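Local coordinates for Sts-2 protein (Mus musculus, PDB 3D4I) that acts as an acid-dependent phosphatase through its histidine phosphatase (PGM) domain and probably interferes with CBL-mediated down-regulation of activated receptor-type tyrosine kinases, at residues V200-P212 with F224-C237. Numbering follows the deposited sequence. Where two conformers were deposited one is given.
Sequences VSHSSALDSCTRP and FAQLVRKIPSLGMC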
ATOM      1  N   VAL A 200      -5.114  -6.439 -18.122  1.00 14.72           N
ATOM      2  CA  VAL A 200      -4.143  -6.194 -17.054  1.00 14.44           C
ATOM      3  C   VAL A 200      -2.766  -6.501 -17.609  1.00 15.64           C
ATOM      4  O   VAL A 200      -2.446  -7.664 -17.901  1.00 15.81           O
ATOM      5  CB  VAL A 200      -4.402  -7.084 -15.826  1.00 14.68           C
ATOM      6  CG1 VAL A 200      -3.382  -6.735 -14.700  1.00 14.34           C
ATOM      7  CG2 VAL A 200      -5.859  -6.907 -15.328  1.00 14.67           C
ATOM      8  N   SER A 201      -1.962  -5.460 -17.769  1.00 16.04           N
ATOM      9  CA  SER A 201      -0.774  -5.565 -18.616  1.00 16.53           C
ATOM     10  C   SER A 201       0.286  -4.581 -18.136  1.00 16.71           C
ATOM     11  O   SER A 201       0.374  -4.291 -16.926  1.00 16.43           O
ATOM     12  CB  SER A 201      -1.187  -5.336 -20.089  1.00 16.18           C
ATOM     13  OG  SER A 201      -0.100  -5.534 -20.981  1.00 19.05           O
ATOM     14  N   HIS A 202       1.068  -4.072 -19.084  1.00 16.80           N
ATOM     15  CA  HIS A 202       2.279  -3.301 -18.869  1.00 17.26           C
ATOM     16  C   HIS A 202       2.021  -1.853 -19.227  1.00 17.06           C
ATOM     17  O   HIS A 202       1.009  -1.554 -19.848  1.00 17.66           O
ATOM     18  CB  HIS A 202       3.389  -3.865 -19.772  1.00 16.94           C
ATOM     19  CG  HIS A 202       3.626  -5.332 -19.551  1.00 18.45           C
ATOM     20  ND1 HIS A 202       4.494  -5.809 -18.589  1.00 18.74           N
ATOM     21  CD2 HIS A 202       3.047  -6.420 -20.109  1.00 19.23           C
ATOM     22  CE1 HIS A 202       4.470  -7.135 -18.599  1.00 19.63           C
ATOM     23  NE2 HIS A 202       3.586  -7.529 -19.501  1.00 17.81           N
ATOM     24  N   SER A 203       2.922  -0.956 -18.837  1.00 16.77           N
ATOM     25  CA  SER A 203       2.751   0.472 -19.143  1.00 17.06           C
ATOM     26  C   SER A 203       2.567   0.669 -20.651  1.00 16.87           C
ATOM     27  O   SER A 203       1.717   1.431 -21.081  1.00 16.69           O
ATOM     28  CB  SER A 203       3.953   1.266 -18.650  1.00 17.07           C
ATOM     29  OG  SER A 203       3.947   1.329 -17.230  1.00 19.48           O
ATOM     30  N   SER A 204       3.360  -0.044 -21.439  1.00 16.72           N
ATOM     31  CA  SER A 204       3.245   0.022 -22.911  1.00 17.93           C
ATOM     32  C   SER A 204       1.825  -0.208 -23.456  1.00 17.98           C
ATOM     33  O   SER A 204       1.422   0.409 -24.465  1.00 17.89           O
ATOM     34  CB  SER A 204       4.185  -1.001 -23.536  1.00 17.57           C
ATOM     35  OG  SER A 204       4.069  -2.235 -22.877  1.00 18.89           O
ATOM     36  N   ALA A 205       1.092  -1.119 -22.819  1.00 17.41           N
ATOM     37  CA  ALA A 205      -0.229  -1.507 -23.284  1.00 17.44           C
ATOM     38  C   ALA A 205      -1.268  -0.379 -23.197  1.00 17.60           C
ATOM     39  O   ALA A 205      -2.261  -0.407 -23.935  1.00 16.82           O
ATOM     40  CB  ALA A 205      -0.729  -2.753 -22.535  1.00 16.59           C
ATOM     41  N   LEU A 206      -1.081   0.581 -22.287  1.00 17.92           N
ATOM     42  CA  LEU A 206      -2.046   1.680 -22.180  1.00 18.41           C
ATOM     43  C   LEU A 206      -2.106   2.471 -23.490  1.00 18.91           C
ATOM     44  O   LEU A 206      -3.136   3.063 -23.798  1.00 20.59           O
ATOM     45  CB  LEU A 206      -1.798   2.605 -20.981  1.00 17.94           C
ATOM     46  CG  LEU A 206      -2.442   2.162 -19.647  1.00 19.64           C
ATOM     47  CD1 LEU A 206      -1.617   1.074 -19.004  1.00 15.66           C
ATOM     48  CD2 LEU A 206      -2.591   3.329 -18.689  1.00 19.33           C
ATOM     49  N   ASP A 207      -1.013   2.439 -24.251  1.00 19.23           N
ATOM     50  CA  ASP A 207      -0.965   3.027 -25.593  1.00 19.82           C
ATOM     51  C   ASP A 207      -1.277   1.986 -26.691  1.00 19.39           C
ATOM     52  O   ASP A 207      -2.185   2.171 -27.519  1.00 18.81           O
ATOM     53  CB  ASP A 207       0.397   3.695 -25.856  1.00 19.68           C
ATOM     54  CG  ASP A 207       0.395   4.555 -27.124  1.00 22.06           C
ATOM     55  OD1 ASP A 207      -0.399   5.517 -27.181  1.00 22.58           O
ATOM     56  OD2 ASP A 207       1.195   4.308 -28.049  1.00 25.49           O
ATOM     57  N   SER A 208      -0.525   0.897 -26.698  1.00 19.29           N
ATOM     58  CA  SER A 208      -0.609  -0.068 -27.791  1.00 19.87           C
ATOM     59  C   SER A 208      -1.907  -0.874 -27.856  1.00 19.88           C
ATOM     60  O   SER A 208      -2.236  -1.389 -28.916  1.00 20.10           O
ATOM     61  CB  SER A 208       0.585  -1.019 -27.752  1.00 20.02           C
ATOM     62  OG  SER A 208       0.445  -1.894 -26.661  1.00 21.70           O
ATOM     63  N   CYS A 209      -2.617  -1.011 -26.737  1.00 19.32           N
ATOM     64  CA  CYS A 209      -3.888  -1.741 -26.719  1.00 20.02           C
ATOM     65  C   CYS A 209      -5.123  -0.837 -26.875  1.00 19.85           C
ATOM     66  O   CYS A 209      -6.264  -1.323 -26.961  1.00 21.03           O
ATOM     67  CB  CYS A 209      -3.985  -2.671 -25.492  1.00 19.60           C
ATOM     68  SG  CYS A 209      -2.746  -4.012 -25.521  1.00 21.46           S
ATOM     69  N   THR A 210      -4.906   0.477 -26.918  1.00 20.52           N
ATOM     70  CA  THR A 210      -6.022   1.425 -27.033  1.00 20.11           C
ATOM     71  C   THR A 210      -6.036   2.120 -28.383  1.00 20.43           C
ATOM     72  O   THR A 210      -7.099   2.257 -28.977  1.00 19.54           O
ATOM     73  CB  THR A 210      -6.073   2.471 -25.880  1.00 20.35           C
ATOM     74  OG1 THR A 210      -4.875   3.253 -25.874  1.00 20.44           O
ATOM     75  CG2 THR A 210      -6.216   1.770 -24.525  1.00 20.61           C
ATOM     76  N   ARG A 211      -4.866   2.530 -28.874  1.00 20.93           N
ATOM     77  CA  ARG A 211      -4.768   3.161 -30.207  1.00 21.39           C
ATOM     78  C   ARG A 211      -5.495   2.386 -31.328  1.00 21.80           C
ATOM     79  O   ARG A 211      -6.243   3.003 -32.093  1.00 21.75           O
ATOM     80  CB  ARG A 211      -3.319   3.476 -30.571  1.00 21.43           C
ATOM     81  CG  ARG A 211      -2.770   4.636 -29.747  1.00 23.21           C
ATOM     82  CD  ARG A 211      -1.420   5.084 -30.209  1.00 25.57           C
ATOM     83  NE  ARG A 211      -1.490   5.912 -31.409  1.00 27.07           N
ATOM     84  CZ  ARG A 211      -1.733   7.224 -31.428  1.00 27.48           C
ATOM     85  NH1 ARG A 211      -1.952   7.905 -30.309  1.00 28.23           N
ATOM     86  NH2 ARG A 211      -1.733   7.865 -32.587  1.00 29.43           N
ATOM     87  N   PRO A 212      -5.301   1.041 -31.412  1.00 22.27           N
ATOM     88  CA  PRO A 212      -6.030   0.250 -32.425  1.00 22.81           C
ATOM     89  C   PRO A 212      -7.548   0.320 -32.281  1.00 23.26           C
ATOM     90  O   PRO A 212      -8.245   0.345 -33.297  1.00 22.84           O
ATOM     91  CB  PRO A 212      -5.540  -1.190 -32.186  1.00 23.11           C
ATOM     92  CG  PRO A 212      -4.248  -1.051 -31.490  1.00 22.46           C
ATOM     93  CD  PRO A 212      -4.401   0.176 -30.619  1.00 22.04           C
ATOM     94  N   PHE A 224       6.279   7.045 -28.117  1.00 21.60           N
ATOM     95  CA  PHE A 224       5.680   5.937 -27.337  1.00 20.80           C
ATOM     96  C   PHE A 224       6.525   5.684 -26.067  1.00 20.42           C
ATOM     97  O   PHE A 224       6.004   5.690 -24.959  1.00 20.38           O
ATOM     98  CB  PHE A 224       5.569   4.718 -28.252  1.00 20.27           C
ATOM     99  CG  PHE A 224       5.350   3.394 -27.552  1.00 20.67           C
ATOM    100  CD1 PHE A 224       4.080   3.006 -27.137  1.00 23.44           C
ATOM    101  CD2 PHE A 224       6.407   2.492 -27.406  1.00 21.23           C
ATOM    102  CE1 PHE A 224       3.882   1.756 -26.511  1.00 23.33           C
ATOM    103  CE2 PHE A 224       6.212   1.237 -26.792  1.00 20.79           C
ATOM    104  CZ  PHE A 224       4.946   0.884 -26.352  1.00 21.89           C
ATOM    105  N   ALA A 225       7.836   5.541 -26.234  1.00 20.11           N
ATOM    106  CA  ALA A 225       8.722   5.238 -25.102  1.00 21.11           C
ATOM    107  C   ALA A 225       8.685   6.318 -24.003  1.00 21.79           C
ATOM    108  O   ALA A 225       8.658   6.016 -22.795  1.00 20.59           O
ATOM    109  CB  ALA A 225      10.150   4.982 -25.612  1.00 20.53           C
ATOM    110  N   GLN A 226       8.652   7.578 -24.424  1.00 23.26           N
ATOM    111  CA  GLN A 226       8.545   8.724 -23.503  1.00 25.46           C
ATOM    112  C   GLN A 226       7.217   8.693 -22.749  1.00 26.57           C
ATOM    113  O   GLN A 226       7.174   8.913 -21.531  1.00 26.24           O
ATOM    114  CB  GLN A 226       8.730  10.056 -24.261  1.00 26.12           C
ATOM    115  CG  GLN A 226      10.175  10.319 -24.684  1.00 26.94           C
ATOM    116  CD  GLN A 226      10.335  11.358 -25.785  1.00 27.93           C
ATOM    117  OE1 GLN A 226      11.300  11.316 -26.545  1.00 31.02           O
ATOM    118  NE2 GLN A 226       9.392  12.295 -25.879  1.00 30.71           N
ATOM    119  N   LEU A 227       6.147   8.331 -23.464  1.00 27.50           N
ATOM    120  CA  LEU A 227       4.797   8.302 -22.914  1.00 28.57           C
ATOM    121  C   LEU A 227       4.633   7.228 -21.855  1.00 28.87           C
ATOM    122  O   LEU A 227       4.038   7.473 -20.806  1.00 28.90           O
ATOM    123  CB  LEU A 227       3.788   8.040 -24.048  1.00 29.25           C
ATOM    124  CG  LEU A 227       2.393   8.666 -24.086  1.00 32.22           C
ATOM    125  CD1 LEU A 227       2.398   9.873 -25.009  1.00 34.98           C
ATOM    126  CD2 LEU A 227       1.379   7.637 -24.609  1.00 32.89           C
ATOM    127  N   VAL A 228       5.148   6.032 -22.128  1.00 29.31           N
ATOM    128  CA  VAL A 228       4.870   4.880 -21.279  1.00 30.31           C
ATOM    129  C   VAL A 228       5.769   4.802 -20.032  1.00 31.63           C
ATOM    130  O   VAL A 228       5.386   4.257 -18.993  1.00 31.82           O
ATOM    131  CB  VAL A 228       4.718   3.544 -22.103  1.00 30.76           C
ATOM    132  CG1 VAL A 228       3.556   3.699 -23.092  1.00 30.40           C
ATOM    133  CG2 VAL A 228       5.999   3.145 -22.830  1.00 28.97           C
ATOM    134  N   ARG A 229       6.926   5.444 -20.121  1.00 32.13           N
ATOM    135  CA  ARG A 229       7.766   5.727 -18.962  1.00 33.21           C
ATOM    136  C   ARG A 229       6.958   6.322 -17.797  1.00 32.73           C
ATOM    137  O   ARG A 229       7.211   6.010 -16.630  1.00 34.27           O
ATOM    138  CB  ARG A 229       8.860   6.701 -19.415  1.00 33.23           C
ATOM    139  CG  ARG A 229       9.860   7.097 -18.370  1.00 35.70           C
ATOM    140  CD  ARG A 229      10.827   8.097 -18.967  1.00 36.53           C
ATOM    141  NE  ARG A 229      10.579   9.469 -18.543  1.00 38.08           N
ATOM    142  CZ  ARG A 229      10.732   9.898 -17.291  1.00 40.06           C
ATOM    143  NH1 ARG A 229      11.090   9.053 -16.324  1.00 40.52           N
ATOM    144  NH2 ARG A 229      10.513  11.174 -17.001  1.00 42.15           N
ATOM    145  N   LYS A 230       5.971   7.152 -18.129  1.00 32.36           N
ATOM    146  CA  LYS A 230       5.229   7.975 -17.164  1.00 31.67           C
ATOM    147  C   LYS A 230       4.062   7.324 -16.383  1.00 30.65           C
ATOM    148  O   LYS A 230       3.514   7.919 -15.442  1.00 31.10           O
ATOM    149  CB  LYS A 230       4.720   9.234 -17.875  1.00 32.59           C
ATOM    150  CG  LYS A 230       5.852  10.103 -18.446  1.00 35.08           C
ATOM    151  CD  LYS A 230       5.453  11.563 -18.566  1.00 37.88           C
ATOM    152  CE  LYS A 230       6.697  12.447 -18.697  1.00 39.48           C
ATOM    153  NZ  LYS A 230       6.366  13.876 -19.038  1.00 42.70           N
ATOM    154  N   ILE A 231       3.677   6.117 -16.761  1.00 27.96           N
ATOM    155  CA  ILE A 231       2.489   5.484 -16.218  1.00 25.21           C
ATOM    156  C   ILE A 231       2.778   4.836 -14.835  1.00 24.19           C
ATOM    157  O   ILE A 231       3.687   4.056 -14.712  1.00 24.21           O
ATOM    158  CB  ILE A 231       1.957   4.454 -17.254  1.00 25.20           C
ATOM    159  CG1 ILE A 231       1.751   5.158 -18.606  1.00 22.70           C
ATOM    160  CG2 ILE A 231       0.681   3.785 -16.760  1.00 24.38           C
ATOM    161  CD1 ILE A 231       1.297   4.244 -19.711  1.00 25.66           C
ATOM    162  N   PRO A 232       1.996   5.180 -13.798  1.00 23.00           N
ATOM    163  CA  PRO A 232       2.207   4.632 -12.443  1.00 21.78           C
ATOM    164  C   PRO A 232       1.619   3.250 -12.266  1.00 19.34           C
ATOM    165  O   PRO A 232       0.867   2.795 -13.101  1.00 17.76           O
ATOM    166  CB  PRO A 232       1.440   5.608 -11.549  1.00 20.79           C
ATOM    167  CG  PRO A 232       0.338   6.106 -12.401  1.00 23.06           C
ATOM    168  CD  PRO A 232       0.859   6.116 -13.830  1.00 23.48           C
ATOM    169  N   SER A 233       1.938   2.606 -11.148  1.00 18.66           N
ATOM    170  CA  SER A 233       1.327   1.324 -10.821  1.00 18.25           C
ATOM    171  C   SER A 233      -0.180   1.481 -10.747  1.00 17.53           C
ATOM    172  O   SER A 233      -0.683   2.490 -10.247  1.00 17.11           O
ATOM    173  CB  SER A 233       1.878   0.808  -9.489  1.00 18.59           C
ATOM    174  OG  SER A 233       3.243   0.480  -9.661  1.00 18.06           O
ATOM    175  N   LEU A 234      -0.893   0.484 -11.266  1.00 17.05           N
ATOM    176  CA  LEU A 234      -2.344   0.523 -11.416  1.00 16.89           C
ATOM    177  C   LEU A 234      -2.858   1.707 -12.265  1.00 17.15           C
ATOM    178  O   LEU A 234      -4.029   2.037 -12.202  1.00 16.32           O
ATOM    179  CB  LEU A 234      -3.052   0.461 -10.029  1.00 17.16           C
ATOM    180  CG  LEU A 234      -3.240  -0.952  -9.443  1.00 16.26           C
ATOM    181  CD1 LEU A 234      -4.204  -1.750 -10.306  1.00 16.08           C
ATOM    182  CD2 LEU A 234      -1.930  -1.685  -9.370  1.00 16.91           C
ATOM    183  N   GLY A 235      -1.979   2.342 -13.057  1.00 17.67           N
ATOM    184  CA  GLY A 235      -2.415   3.420 -13.960  1.00 17.72           C
ATOM    185  C   GLY A 235      -3.418   2.840 -14.953  1.00 18.36           C
ATOM    186  O   GLY A 235      -3.291   1.683 -15.327  1.00 18.24           O
ATOM    187  N   MET A 236      -4.433   3.622 -15.349  1.00 18.27           N
ATOM    188  CA  MET A 236      -5.484   3.103 -16.235  1.00 19.28           C
ATOM    189  C   MET A 236      -5.808   3.994 -17.440  1.00 20.18           C
ATOM    190  O   MET A 236      -5.707   5.216 -17.343  1.00 19.40           O
ATOM    191  CB  MET A 236      -6.768   2.887 -15.427  1.00 18.74           C
ATOM    192  CG  MET A 236      -6.630   1.924 -14.280  1.00 17.11           C
ATOM    193  SD  MET A 236      -8.166   1.826 -13.362  1.00 22.95           S
ATOM    194  CE  MET A 236      -7.740   0.619 -12.105  0.50 17.26           C
ATOM    195  N   CYS A 237      -6.201   3.352 -18.549  1.00 21.72           N
ATOM    196  CA  CYS A 237      -6.717   4.003 -19.769  1.00 21.42           C
ATOM    197  C   CYS A 237      -8.039   3.303 -20.049  1.00 20.06           C
ATOM    198  O   CYS A 237      -8.062   2.080 -20.103  1.00 20.43           O
ATOM    199  CB  CYS A 237      -5.781   3.719 -20.966  1.00 20.05           C
ATOM    200  SG  CYS A 237      -6.252   4.570 -22.470  1.00 28.97           S
TER
HETATM  201  O   HOH W   1       5.786   3.177 -16.286  1.00 34.75           O
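Phe224 turns its ring edge to Ser204 and Asp207: CE1 lies 3.5 Å from Ser204 O, and CD1 3.3 Å from Asp207 OD2, the carboxylate tilted 42° from the ring. A flat side chain fits here, since its C-H rim can border oxygens; OD1 of Asp207 forms a salt bridge with Arg219. Leu227 CD2 rests beside that carboxylate. Val228, slim and branched, slips CG1 to within 3.7 Å of Ser204 CA, while its carbonyl shares a water with Ile231 O and Ser203 OG, itself also hydrogen-bonded to Arg16 NE. Ile231 has the length to extend CD1 to Leu206 CB, 3.7 Å away. Gly235 suits its tight place, where a CB would strike Ile231 CG2. At Cys237 the small side chain, SG anti to the backbone N (chi1 -176°), sets sulfur 3.5 Å from Thr210 CG2, and CB meets Leu206 CG. Thr210 OG1 donates to Leu206 O (2.7 Å); an alanine here would probably leave that carbonyl without this donor and open a gap beside the sulfur. Within the histidine phosphatase domain, helices 205-208 and 221-229 thus pack together beside strand 236-241 of the central mixed sheet, while Phe266 and Trp271 of the second subunit pack on Leu206 and Cys237, respectively.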